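Local coordinates for protein cycloalternan-forming enzyme (Listeria monocytogenes serovar 1/2a, PDB 5F7U) that is a glycoside hydrolase family 31 protein built round a TIM barrel, with a family 6 carbohydrate-binding module and several glycan sites, at residues A[404-409]-A[466-471]; A[702-707]-A[801-806]; A[826-831]-A[872-877]. The protein carries 1 engineered substitution. One frame throughout, in Å; residues are numbered along the deposited sequence. Where two conformers were deposited one is given.

Contact 1 (A[404-409]-A[466-471]); sequences DEETYY and TVYEQR. With GLC (alpha-D-glucopyranose), chain C; GLC (alpha-D-glucopyranose), chain F; GLC (alpha-D-glucopyranose), chain B.
The CB and CG methylenes of Glu-406 lie over one face of the Tyr-468 ring, with CG over its centre. This CG is 3.4 Å from the Tyr-468 ring centroid and only 3° off the ring normal, a CH-pi contact. The opposite face takes a glucose: C6 of GLC in chain C is 3.6 Å from Tyr-468 CE2. The bend of Glu-406 at chi2 (-66°) carries its carboxylate past the ring to Arg-471. Arg-471 NH2 gives a salt-bridge hydrogen bond of 2.7 Å to Glu-406 OE1, met from above the carboxylate plane; Lys-462 pairs with the same oxygen. Arg-471 is itself fixed end-on, with NH1 on Thr-466 O and NH2 on Thr-466 OG1, which also bonds to Asp-464 OD1. At the phenol end one water joins Tyr-468 OH to Asp-404 OD2, 2.7 Å from each.

The two segments reach separate sugars beside the TIM barrel. Glu-405 OE1 and OE2 accept from O4 and O6 of GLC in chain F, each at 2.6 Å. Glu-469 OE1 accepts from O4 of GLC in chain C, and Gln-470 N donates to its O6.

Further out, Asp-404 shapes the 404-409 loop. Its OD1 accepts from the backbone N of Glu-406, Thr-407 and Tyr-408, as in an Asx turn and Asx motif. Thr-407 OG1 donates to Asp-404 OD2 and accepts from Tyr-409 N in an ST turn. With two cationic partners on OE1, Glu-406 is probably kept ionised, while its carbon part packs on the face of Tyr-468 opposite the one that meets C6 of the chain C glucose.

Contact 2 (A[702-707]-A[801-806]); sequences LPYIYT and IIPMNM
The contact packs the start of helix 702-715 against strand 801-806, an outermost strand of a five-stranded mixed sheet in the beta region that follows the TIM barrel. The axes of the short segments come within 6.1 Å and run at 129° to each other. Two prolines meet at the centre: Pro-703 CB touches Pro-803 CB at 3.8 Å. Further along the strand, the CG and CD of Pro-703 rest on the backbone at Met-804 and Asn-805, and Pro-703 CG lies 4.0 Å from Asn-805 CB. The neighbouring ring atom of the other proline, Pro-803 CG, meets the helix backbone, 3.6 Å from Tyr-704 CA.

The Tyr-704 side chain leaves with CG anti to the backbone N (chi1 170°), which sends its ring obliquely past Ile-802 and across Pro-803. Pro-803 CD lies at the edge of this ring, in its plane, and is 3.8 Å from Tyr-704 CB. Ile-802 adds its CG2 branch, 3.7 Å from Tyr-704 CD1. In the family 31 fold this probably joins the end of the barrel domain to the beta-sheet part that follows it in the chain. Strand 835-842 belongs to the next sheet, and its Phe-840 and Tyr-838 close over Pro-703 and Pro-803 respectively.

The polar ends of the side chains have partners outside the pair. Tyr-704 OH bonds to Phe-742 O and Asp-745 N, and Asn-805 OD1 accepts from Asp-824 N, close to a magnesium ion. Within the helix, Pro-703 O is gripped twice, by Thr-707 N and by Thr-707 OG1 at 2.8 Å. The hydroxyl of Thr-707 is also bonded to Tyr-841 N.

Contact 3 (A[826-831]-A[872-877]); sequences LTFRVY and DETTMQ
Bends at chi2 and chi3 of Arg-829, both 70°, fold its guanidinium back over the neighbouring strand. Gln-877 reaches it with an extended chain beyond CG (chi2 -176°). The guanidinium meets the amide side-on: Arg-829 NE donates to Gln-877 OE1 at 2.8 Å, on a lone pair, and NH1 donates to the same oxygen at 3.1 Å from above the carbonyl plane. Arg-829 NH2 turns the other way and bonds to Tyr-831 OH at 2.9 Å. These three bonds, with a weak one from NH2 to Ile-771 O, hold the buried guanidinium, and Gln-877 NE2 is held by Tyr-810 O.

Strands 825-830 and 874-879 are parallel neighbours inside a mixed sheet of the beta region. Thr-827 pairs with Thr-875, Phe-828 with Met-876 and Arg-829 with Gln-877. Phe-828 bonds with both its N and its O: the N donates to Thr-875 O and the O accepts from Gln-877 N, both at 2.8 Å. Thr-875 N to Leu-826 O and Val-830 N to Gln-877 O continue the pattern on either side. A water also joins Leu-826 O to Thr-875 OG1, which bonds to Tyr-810 OH as well.

Phe-828 and Met-876 share the sheet face opposite to Arg-829 and Gln-877. The Met-876 chain curls at chi2 and chi3 and brings its methyl across to strand 825-830. Its CE is 3.7 Å from Phe-828 CB and, unusually tightly, 3.4 Å from Val-830 CG2. The sulfur makes an oblique Met-aromatic contact with the Phe-828 ring, 5.3 Å from Met-876 SD to the ring centroid.

Overall arrangement
Contacts 2 and 3 are both buried and both reach one mixed sheet, with centres about 10 Å apart. Strand 801-806 runs antiparallel beside strand 825-830, which in turn lies parallel to strand 874-879. Probable backbone hydrogen bonds tie Met-804 N to Thr-827 O and Ile-802 N to Arg-829 O. Contact 2 is apolar packing of a helix on the sheet; contact 3 is backbone pairing, with a polar cluster on one face and apolar packing on the other. Contact 1 stands apart, its centre about 46 Å from that of contact 2. It is partly buried, joins a barrel-domain loop to the start of helix 469-481, and relies on charges, waters and sugars.

Contact 1 (A[404-409]-A[466-471])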
loop_
_atom_site.group_PDB
_atom_site.type_symbol
_atom_site.label_atom_id
_atom_site.label_comp_id
_atom_site.label_asym_id
_atom_site.label_seq_id
_atom_site.Cartn_x
_atom_site.Cartn_y
_atom_site.Cartn_z
ATOM N N ASP A 404 -7.826 -2.484 -31.461
ATOM C CA ASP A 404 -8.752 -3.285 -32.266
ATOM C C ASP A 404 -9.616 -4.272 -31.457
ATOM O O ASP A 404 -10.516 -4.905 -32.011
ATOM C CB ASP A 404 -7.963 -4.021 -33.378
ATOM C CG ASP A 404 -6.938 -5.036 -32.834
ATOM O OD1 ASP A 404 -6.831 -5.239 -31.602
ATOM O OD2 ASP A 404 -6.228 -5.656 -33.657
ATOM N N GLU A 405 -9.320 -4.416 -30.161
ATOM C CA GLU A 405 -10.036 -5.352 -29.255
ATOM C C GLU A 405 -9.932 -6.804 -29.750
ATOM O O GLU A 405 -10.817 -7.636 -29.485
ATOM C CB GLU A 405 -11.517 -4.940 -29.084
ATOM C CG GLU A 405 -11.717 -3.525 -28.522
ATOM C CD GLU A 405 -11.364 -3.431 -27.040
ATOM O OE1 GLU A 405 -11.395 -4.468 -26.349
ATOM O OE2 GLU A 405 -11.067 -2.314 -26.550
ATOM N N GLU A 406 -8.845 -7.089 -30.472
ATOM C CA GLU A 406 -8.555 -8.424 -30.957
ATOM C C GLU A 406 -7.117 -8.818 -30.680
ATOM O O GLU A 406 -6.877 -9.804 -30.001
ATOM C CB GLU A 406 -8.849 -8.526 -32.454
ATOM C CG GLU A 406 -10.315 -8.361 -32.831
ATOM C CD GLU A 406 -11.227 -9.469 -32.316
ATOM O OE1 GLU A 406 -10.762 -10.480 -31.737
ATOM O OE2 GLU A 406 -12.461 -9.313 -32.477
ATOM N N THR A 407 -6.170 -8.054 -31.226
ATOM C CA THR A 407 -4.746 -8.301 -31.003
ATOM C C THR A 407 -4.249 -7.569 -29.752
ATOM O O THR A 407 -3.268 -7.976 -29.136
ATOM C CB THR A 407 -3.879 -7.809 -32.178
ATOM O OG1 THR A 407 -3.945 -6.377 -32.277
ATOM C CG2 THR A 407 -4.315 -8.459 -33.527
ATOM N N TYR A 408 -4.881 -6.441 -29.438
ATOM C CA TYR A 408 -4.448 -5.545 -28.356
ATOM C C TYR A 408 -3.055 -4.932 -28.553
ATOM O O TYR A 408 -2.447 -4.461 -27.593
ATOM C CB TYR A 408 -4.614 -6.203 -26.967
ATOM C CG TYR A 408 -6.061 -6.438 -26.670
ATOM C CD1 TYR A 408 -6.856 -5.399 -26.171
ATOM C CD2 TYR A 408 -6.651 -7.670 -26.945
ATOM C CE1 TYR A 408 -8.202 -5.585 -25.945
ATOM C CE2 TYR A 408 -8.009 -7.876 -26.726
ATOM C CZ TYR A 408 -8.768 -6.824 -26.218
ATOM O OH TYR A 408 -10.117 -7.016 -26.006
ATOM N N TYR A 409 -2.542 -4.949 -29.787
ATOM C CA TYR A 409 -1.358 -4.155 -30.088
ATOM C C TYR A 409 -1.516 -3.265 -31.327
ATOM O O TYR A 409 -0.573 -2.569 -31.709
ATOM C CB TYR A 409 -0.075 -5.011 -30.123
ATOM C CG TYR A 409 -0.038 -6.064 -31.203
ATOM C CD1 TYR A 409 0.320 -5.730 -32.506
ATOM C CD2 TYR A 409 -0.330 -7.405 -30.910
ATOM C CE1 TYR A 409 0.349 -6.693 -33.506
ATOM C CE2 TYR A 409 -0.292 -8.383 -31.904
ATOM C CZ TYR A 409 0.050 -8.016 -33.195
ATOM O OH TYR A 409 0.116 -8.958 -34.206
ATOM N N THR A 466 -14.239 -16.341 -32.839
ATOM C CA THR A 466 -14.465 -15.520 -34.041
ATOM C C THR A 466 -13.224 -15.536 -34.949
ATOM O O THR A 466 -12.095 -15.734 -34.472
ATOM C CB THR A 466 -14.838 -14.053 -33.714
ATOM O OG1 THR A 466 -13.799 -13.439 -32.940
ATOM C CG2 THR A 466 -16.164 -13.961 -32.939
ATOM N N VAL A 467 -13.446 -15.340 -36.250
ATOM C CA VAL A 467 -12.364 -15.223 -37.230
ATOM C C VAL A 467 -11.832 -13.787 -37.208
ATOM O O VAL A 467 -12.606 -12.831 -37.300
ATOM C CB VAL A 467 -12.836 -15.625 -38.653
ATOM C CG1 VAL A 467 -11.740 -15.393 -39.687
ATOM C CG2 VAL A 467 -13.270 -17.089 -38.673
ATOM N N TYR A 468 -10.514 -13.641 -37.038
ATOM C CA TYR A 468 -9.863 -12.331 -37.147
ATOM C C TYR A 468 -8.425 -12.568 -37.574
ATOM O O TYR A 468 -7.608 -13.069 -36.791
ATOM C CB TYR A 468 -9.922 -11.550 -35.817
ATOM C CG TYR A 468 -9.697 -10.069 -35.978
ATOM C CD1 TYR A 468 -10.748 -9.224 -36.336
ATOM C CD2 TYR A 468 -8.425 -9.497 -35.760
ATOM C CE1 TYR A 468 -10.556 -7.853 -36.486
ATOM C CE2 TYR A 468 -8.222 -8.122 -35.901
ATOM C CZ TYR A 468 -9.292 -7.303 -36.263
ATOM O OH TYR A 468 -9.132 -5.941 -36.422
ATOM N N GLU A 469 -8.135 -12.229 -38.834
ATOM C CA GLU A 469 -6.907 -12.673 -39.507
ATOM C C GLU A 469 -5.614 -12.562 -38.684
ATOM O O GLU A 469 -4.925 -13.572 -38.473
ATOM C CB GLU A 469 -6.753 -11.972 -40.857
ATOM C CG GLU A 469 -5.649 -12.548 -41.725
ATOM C CD GLU A 469 -5.550 -11.877 -43.089
ATOM O OE1 GLU A 469 -6.118 -10.779 -43.294
ATOM O OE2 GLU A 469 -4.870 -12.443 -43.962
ATOM N N GLN A 470 -5.296 -11.351 -38.214
ATOM C CA GLN A 470 -4.044 -11.128 -37.482
ATOM C C GLN A 470 -3.952 -11.934 -36.199
ATOM O O GLN A 470 -2.901 -12.486 -35.893
ATOM C CB GLN A 470 -3.798 -9.637 -37.192
ATOM C CG GLN A 470 -2.366 -9.329 -36.739
ATOM C CD GLN A 470 -1.332 -9.806 -37.750
ATOM O OE1 GLN A 470 -1.452 -9.527 -38.931
ATOM N NE2 GLN A 470 -0.325 -10.532 -37.288
ATOM N N ARG A 471 -5.066 -11.992 -35.471
ATOM C CA ARG A 471 -5.149 -12.715 -34.214
ATOM C C ARG A 471 -4.961 -14.216 -34.486
ATOM O O ARG A 471 -4.211 -14.880 -33.769
ATOM C CB ARG A 471 -6.496 -12.421 -33.556
ATOM C CG ARG A 471 -6.570 -12.633 -32.054
ATOM C CD ARG A 471 -8.047 -12.534 -31.653
ATOM N NE ARG A 471 -8.709 -13.836 -31.792
ATOM C CZ ARG A 471 -9.954 -14.048 -32.206
ATOM N NH1 ARG A 471 -10.396 -15.295 -32.260
ATOM N NH2 ARG A 471 -10.767 -13.052 -32.569
HETATM C C1 GLC C . -7.495 -5.153 -40.695
HETATM C C2 GLC C . -6.658 -5.424 -41.954
HETATM C C3 GLC C . -7.111 -6.701 -42.669
HETATM C C4 GLC C . -7.158 -7.888 -41.710
HETATM C C5 GLC C . -7.982 -7.559 -40.456
HETATM C C6 GLC C . -7.866 -8.657 -39.409
HETATM O O2 GLC C . -6.736 -4.314 -42.851
HETATM O O3 GLC C . -6.209 -7.002 -43.738
HETATM O O4 GLC C . -7.726 -9.021 -42.369
HETATM O O5 GLC C . -7.533 -6.327 -39.862
HETATM O O6 GLC C . -6.497 -8.777 -38.999
HETATM C C1 GLC F . -12.828 -3.169 -20.473
HETATM C C2 GLC F . -13.611 -4.379 -21.000
HETATM C C3 GLC F . -12.753 -5.233 -21.942
HETATM C C4 GLC F . -12.119 -4.380 -23.040
HETATM C C5 GLC F . -11.316 -3.255 -22.370
HETATM C C6 GLC F . -10.553 -2.355 -23.335
HETATM O O2 GLC F . -14.029 -5.203 -19.909
HETATM O O3 GLC F . -13.545 -6.274 -22.527
HETATM O O4 GLC F . -11.274 -5.208 -23.848
HETATM O O5 GLC F . -12.199 -2.457 -21.555
HETATM O O6 GLC F . -11.493 -1.566 -24.070
HETATM C C1 GLC B . -12.588 -6.619 -39.831
HETATM C C2 GLC B . -13.602 -5.925 -40.775
HETATM C C3 GLC B . -12.968 -4.910 -41.746
HETATM C C4 GLC B . -11.949 -4.007 -41.049
HETATM C C5 GLC B . -10.945 -4.952 -40.390
HETATM C C6 GLC B . -9.637 -4.302 -39.953
HETATM O O1 GLC B . -11.960 -7.759 -40.455
HETATM O O2 GLC B . -14.322 -6.912 -41.524
HETATM O O3 GLC B . -13.977 -4.104 -42.361
HETATM O O4 GLC B . -11.300 -3.152 -41.995
HETATM O O5 GLC B . -11.582 -5.703 -39.342
HETATM O O6 GLC B . -8.784 -4.613 -41.063
HETATM O O HOH W 1 -6.586 -5.153 -36.245
HETATM O O HOH W 2 -11.382 -4.458 -34.596
#

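Contact 2 (A[702-707]-A[801-806])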
loop_
_atom_site.group_PDB
_atom_site.type_symbol
_atom_site.label_atom_id
_atom_site.label_comp_id
_atom_site.label_asym_id
_atom_site.label_seq_id
_atom_site.Cartn_x
_atom_site.Cartn_y
_atom_site.Cartn_z
ATOM N N LEU A 702 4.541 18.317 -3.872
ATOM C CA LEU A 702 5.257 17.350 -4.723
ATOM C C LEU A 702 6.749 17.169 -4.385
ATOM O O LEU A 702 7.231 16.034 -4.455
ATOM C CB LEU A 702 5.007 17.595 -6.226
ATOM C CG LEU A 702 5.485 16.511 -7.207
ATOM C CD1 LEU A 702 4.869 15.140 -6.930
ATOM C CD2 LEU A 702 5.165 16.953 -8.634
ATOM N N PRO A 703 7.476 18.248 -3.978
ATOM C CA PRO A 703 8.885 17.965 -3.612
ATOM C C PRO A 703 9.027 17.028 -2.395
ATOM O O PRO A 703 9.935 16.187 -2.375
ATOM C CB PRO A 703 9.453 19.362 -3.319
ATOM C CG PRO A 703 8.652 20.246 -4.228
ATOM C CD PRO A 703 7.244 19.702 -4.072
ATOM N N TYR A 704 8.118 17.165 -1.433
ATOM C CA TYR A 704 8.037 16.300 -0.253
ATOM C C TYR A 704 7.592 14.891 -0.649
ATOM O O TYR A 704 8.197 13.898 -0.219
ATOM C CB TYR A 704 7.050 16.918 0.750
ATOM C CG TYR A 704 6.659 16.060 1.938
ATOM C CD1 TYR A 704 7.446 16.043 3.090
ATOM C CD2 TYR A 704 5.481 15.286 1.919
ATOM C CE1 TYR A 704 7.087 15.282 4.198
ATOM C CE2 TYR A 704 5.122 14.479 3.014
ATOM C CZ TYR A 704 5.922 14.504 4.150
ATOM O OH TYR A 704 5.597 13.743 5.259
ATOM N N ILE A 705 6.525 14.817 -1.449
ATOM C CA ILE A 705 5.990 13.528 -1.919
ATOM C C ILE A 705 7.040 12.741 -2.699
ATOM O O ILE A 705 7.224 11.537 -2.474
ATOM C CB ILE A 705 4.707 13.736 -2.762
ATOM C CG1 ILE A 705 3.579 14.292 -1.858
ATOM C CG2 ILE A 705 4.291 12.445 -3.498
ATOM C CD1 ILE A 705 2.343 14.746 -2.635
ATOM N N TYR A 706 7.762 13.428 -3.582
ATOM C CA TYR A 706 8.727 12.718 -4.410
ATOM C C TYR A 706 9.958 12.312 -3.614
ATOM O O TYR A 706 10.544 11.258 -3.867
ATOM C CB TYR A 706 9.092 13.526 -5.657
ATOM C CG TYR A 706 9.756 12.691 -6.732
ATOM C CD1 TYR A 706 9.184 11.470 -7.166
ATOM C CD2 TYR A 706 10.962 13.091 -7.306
ATOM C CE1 TYR A 706 9.789 10.698 -8.138
ATOM C CE2 TYR A 706 11.573 12.328 -8.304
ATOM C CZ TYR A 706 10.991 11.133 -8.708
ATOM O OH TYR A 706 11.616 10.382 -9.683
ATOM N N THR A 707 10.346 13.133 -2.630
ATOM C CA THR A 707 11.417 12.700 -1.726
ATOM C C THR A 707 10.980 11.443 -0.974
ATOM O O THR A 707 11.787 10.526 -0.775
ATOM C CB THR A 707 11.837 13.823 -0.753
ATOM O OG1 THR A 707 12.315 14.931 -1.513
ATOM C CG2 THR A 707 12.976 13.374 0.186
ATOM N N ILE A 801 10.486 19.116 8.490
ATOM C CA ILE A 801 11.037 20.002 7.457
ATOM C C ILE A 801 10.409 19.500 6.162
ATOM O O ILE A 801 10.693 18.387 5.723
ATOM C CB ILE A 801 12.588 19.949 7.391
ATOM C CG1 ILE A 801 13.192 20.379 8.743
ATOM C CG2 ILE A 801 13.086 20.857 6.258
ATOM C CD1 ILE A 801 14.586 19.824 9.031
ATOM N N ILE A 802 9.510 20.306 5.592
ATOM C CA ILE A 802 8.681 19.869 4.453
ATOM C C ILE A 802 8.969 20.739 3.227
ATOM O O ILE A 802 8.585 21.902 3.212
ATOM C CB ILE A 802 7.179 19.915 4.812
ATOM C CG1 ILE A 802 6.894 19.001 6.023
ATOM C CG2 ILE A 802 6.305 19.525 3.610
ATOM C CD1 ILE A 802 5.607 19.357 6.764
ATOM N N PRO A 803 9.622 20.170 2.187
ATOM C CA PRO A 803 9.872 20.948 0.959
ATOM C C PRO A 803 8.602 21.121 0.155
ATOM O O PRO A 803 7.782 20.186 0.059
ATOM C CB PRO A 803 10.868 20.100 0.182
ATOM C CG PRO A 803 10.618 18.702 0.652
ATOM C CD PRO A 803 10.127 18.787 2.081
ATOM N N MET A 804 8.432 22.311 -0.410
ATOM C CA MET A 804 7.217 22.664 -1.126
ATOM C C MET A 804 7.537 23.502 -2.358
ATOM O O MET A 804 8.555 24.185 -2.407
ATOM C CB MET A 804 6.240 23.417 -0.224
ATOM C CG MET A 804 5.876 22.722 1.081
ATOM S SD MET A 804 4.722 23.710 2.045
ATOM C CE MET A 804 5.669 25.177 2.403
ATOM N N ASN A 805 6.660 23.426 -3.346
ATOM C CA ASN A 805 6.760 24.255 -4.539
ATOM C C ASN A 805 5.565 25.201 -4.507
ATOM O O ASN A 805 4.438 24.767 -4.722
ATOM C CB ASN A 805 6.740 23.377 -5.799
ATOM C CG ASN A 805 6.950 24.183 -7.061
ATOM O OD1 ASN A 805 7.510 25.275 -7.018
ATOM N ND2 ASN A 805 6.503 23.653 -8.194
ATOM N N MET A 806 5.827 26.480 -4.218
ATOM C CA MET A 806 4.764 27.478 -3.968
ATOM C C MET A 806 4.730 28.564 -5.031
ATOM O O MET A 806 5.736 28.831 -5.689
ATOM C CB MET A 806 4.962 28.148 -2.593
ATOM C CG MET A 806 5.029 27.188 -1.415
ATOM S SD MET A 806 3.513 26.261 -1.128
ATOM C CE MET A 806 2.879 27.092 0.321
#

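Contact 3 (A[826-831]-A[872-877])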
loop_
_atom_site.group_PDB
_atom_site.type_symbol
_atom_site.label_atom_id
_atom_site.label_comp_id
_atom_site.label_asym_id
_atom_site.label_seq_id
_atom_site.Cartn_x
_atom_site.Cartn_y
_atom_site.Cartn_z
ATOM N N LEU A 826 10.726 27.494 -4.455
ATOM C CA LEU A 826 11.084 26.333 -3.617
ATOM C C LEU A 826 11.087 26.810 -2.169
ATOM O O LEU A 826 11.760 27.799 -1.833
ATOM C CB LEU A 826 12.435 25.767 -4.018
ATOM C CG LEU A 826 13.036 24.624 -3.205
ATOM C CD1 LEU A 826 12.182 23.370 -3.303
ATOM C CD2 LEU A 826 14.436 24.371 -3.751
ATOM N N THR A 827 10.333 26.095 -1.335
ATOM C CA THR A 827 9.967 26.532 0.010
ATOM C C THR A 827 10.158 25.373 0.977
ATOM O O THR A 827 9.938 24.231 0.594
ATOM C CB THR A 827 8.507 27.039 0.041
ATOM O OG1 THR A 827 8.363 28.128 -0.885
ATOM C CG2 THR A 827 8.085 27.543 1.433
ATOM N N PHE A 828 10.605 25.656 2.205
ATOM C CA PHE A 828 10.677 24.614 3.229
ATOM C C PHE A 828 9.879 25.062 4.435
ATOM O O PHE A 828 10.234 26.061 5.076
ATOM C CB PHE A 828 12.127 24.303 3.639
ATOM C CG PHE A 828 12.957 23.744 2.524
ATOM C CD1 PHE A 828 13.589 24.599 1.620
ATOM C CD2 PHE A 828 13.103 22.358 2.367
ATOM C CE1 PHE A 828 14.336 24.088 0.560
ATOM C CE2 PHE A 828 13.875 21.846 1.328
ATOM C CZ PHE A 828 14.474 22.714 0.418
ATOM N N ARG A 829 8.808 24.324 4.716
ATOM C CA ARG A 829 7.979 24.543 5.891
ATOM C C ARG A 829 8.624 23.809 7.066
ATOM O O ARG A 829 8.930 22.621 6.960
ATOM C CB ARG A 829 6.562 24.019 5.616
ATOM C CG ARG A 829 5.554 24.136 6.749
ATOM C CD ARG A 829 5.128 25.573 7.052
ATOM N NE ARG A 829 4.287 26.181 6.019
ATOM C CZ ARG A 829 2.979 25.993 5.888
ATOM N NH1 ARG A 829 2.317 26.659 4.939
ATOM N NH2 ARG A 829 2.327 25.158 6.704
ATOM N N VAL A 830 8.828 24.527 8.177
ATOM C CA VAL A 830 9.608 24.040 9.311
ATOM C C VAL A 830 8.805 24.215 10.590
ATOM O O VAL A 830 8.319 25.315 10.867
ATOM C CB VAL A 830 10.959 24.807 9.432
ATOM C CG1 VAL A 830 11.739 24.364 10.672
ATOM C CG2 VAL A 830 11.814 24.574 8.174
ATOM N N TYR A 831 8.680 23.125 11.353
ATOM C CA TYR A 831 8.064 23.142 12.680
ATOM C C TYR A 831 9.168 22.854 13.689
ATOM O O TYR A 831 9.420 21.683 14.011
ATOM C CB TYR A 831 6.894 22.122 12.746
ATOM C CG TYR A 831 5.799 22.489 11.773
ATOM C CD1 TYR A 831 4.812 23.414 12.124
ATOM C CD2 TYR A 831 5.777 21.952 10.490
ATOM C CE1 TYR A 831 3.815 23.782 11.223
ATOM C CE2 TYR A 831 4.785 22.302 9.581
ATOM C CZ TYR A 831 3.816 23.228 9.957
ATOM O OH TYR A 831 2.838 23.594 9.074
ATOM N N ASP A 872 18.618 26.958 -6.476
ATOM C CA ASP A 872 17.470 27.857 -6.547
ATOM C C ASP A 872 17.438 28.761 -5.333
ATOM O O ASP A 872 17.939 28.393 -4.269
ATOM C CB ASP A 872 16.160 27.058 -6.545
ATOM C CG ASP A 872 16.037 26.112 -7.719
ATOM O OD1 ASP A 872 15.608 26.558 -8.796
ATOM O OD2 ASP A 872 16.345 24.913 -7.569
ATOM N N GLU A 873 16.825 29.931 -5.502
ATOM C CA GLU A 873 16.327 30.737 -4.382
ATOM C C GLU A 873 15.470 29.841 -3.480
ATOM O O GLU A 873 14.760 28.960 -3.960
ATOM C CB GLU A 873 15.494 31.877 -4.954
ATOM C CG GLU A 873 14.732 32.776 -3.992
ATOM C CD GLU A 873 14.035 33.893 -4.752
ATOM O OE1 GLU A 873 14.728 34.844 -5.169
ATOM O OE2 GLU A 873 12.805 33.820 -4.962
ATOM N N THR A 874 15.585 30.026 -2.175
ATOM C CA THR A 874 14.809 29.231 -1.235
ATOM C C THR A 874 14.038 30.138 -0.289
ATOM O O THR A 874 14.528 31.192 0.084
ATOM C CB THR A 874 15.691 28.264 -0.408
ATOM O OG1 THR A 874 16.759 28.993 0.185
ATOM C CG2 THR A 874 16.282 27.160 -1.269
ATOM N N THR A 875 12.843 29.707 0.105
ATOM C CA THR A 875 12.063 30.405 1.115
ATOM C C THR A 875 11.791 29.443 2.267
ATOM O O THR A 875 11.197 28.386 2.063
ATOM C CB THR A 875 10.721 30.925 0.556
ATOM O OG1 THR A 875 10.952 31.808 -0.557
ATOM C CG2 THR A 875 9.921 31.667 1.639
ATOM N N MET A 876 12.238 29.793 3.465
ATOM C CA MET A 876 11.819 29.053 4.652
ATOM C C MET A 876 10.472 29.609 5.120
ATOM O O MET A 876 10.269 30.831 5.119
ATOM C CB MET A 876 12.828 29.197 5.809
ATOM C CG MET A 876 14.279 28.865 5.499
ATOM S SD MET A 876 14.579 27.201 4.857
ATOM C CE MET A 876 14.012 26.181 6.202
ATOM N N GLN A 877 9.570 28.725 5.544
ATOM C CA GLN A 877 8.405 29.153 6.316
ATOM C C GLN A 877 8.490 28.498 7.685
ATOM O O GLN A 877 8.160 27.317 7.849
ATOM C CB GLN A 877 7.079 28.776 5.640
ATOM C CG GLN A 877 6.794 29.487 4.320
ATOM C CD GLN A 877 5.430 29.142 3.752
ATOM O OE1 GLN A 877 4.883 28.056 3.997
ATOM N NE2 GLN A 877 4.866 30.073 2.972
HETATM O O HOH W 3 12.803 28.932 -5.870
HETATM O O HOH W 4 11.746 30.400 -2.841
#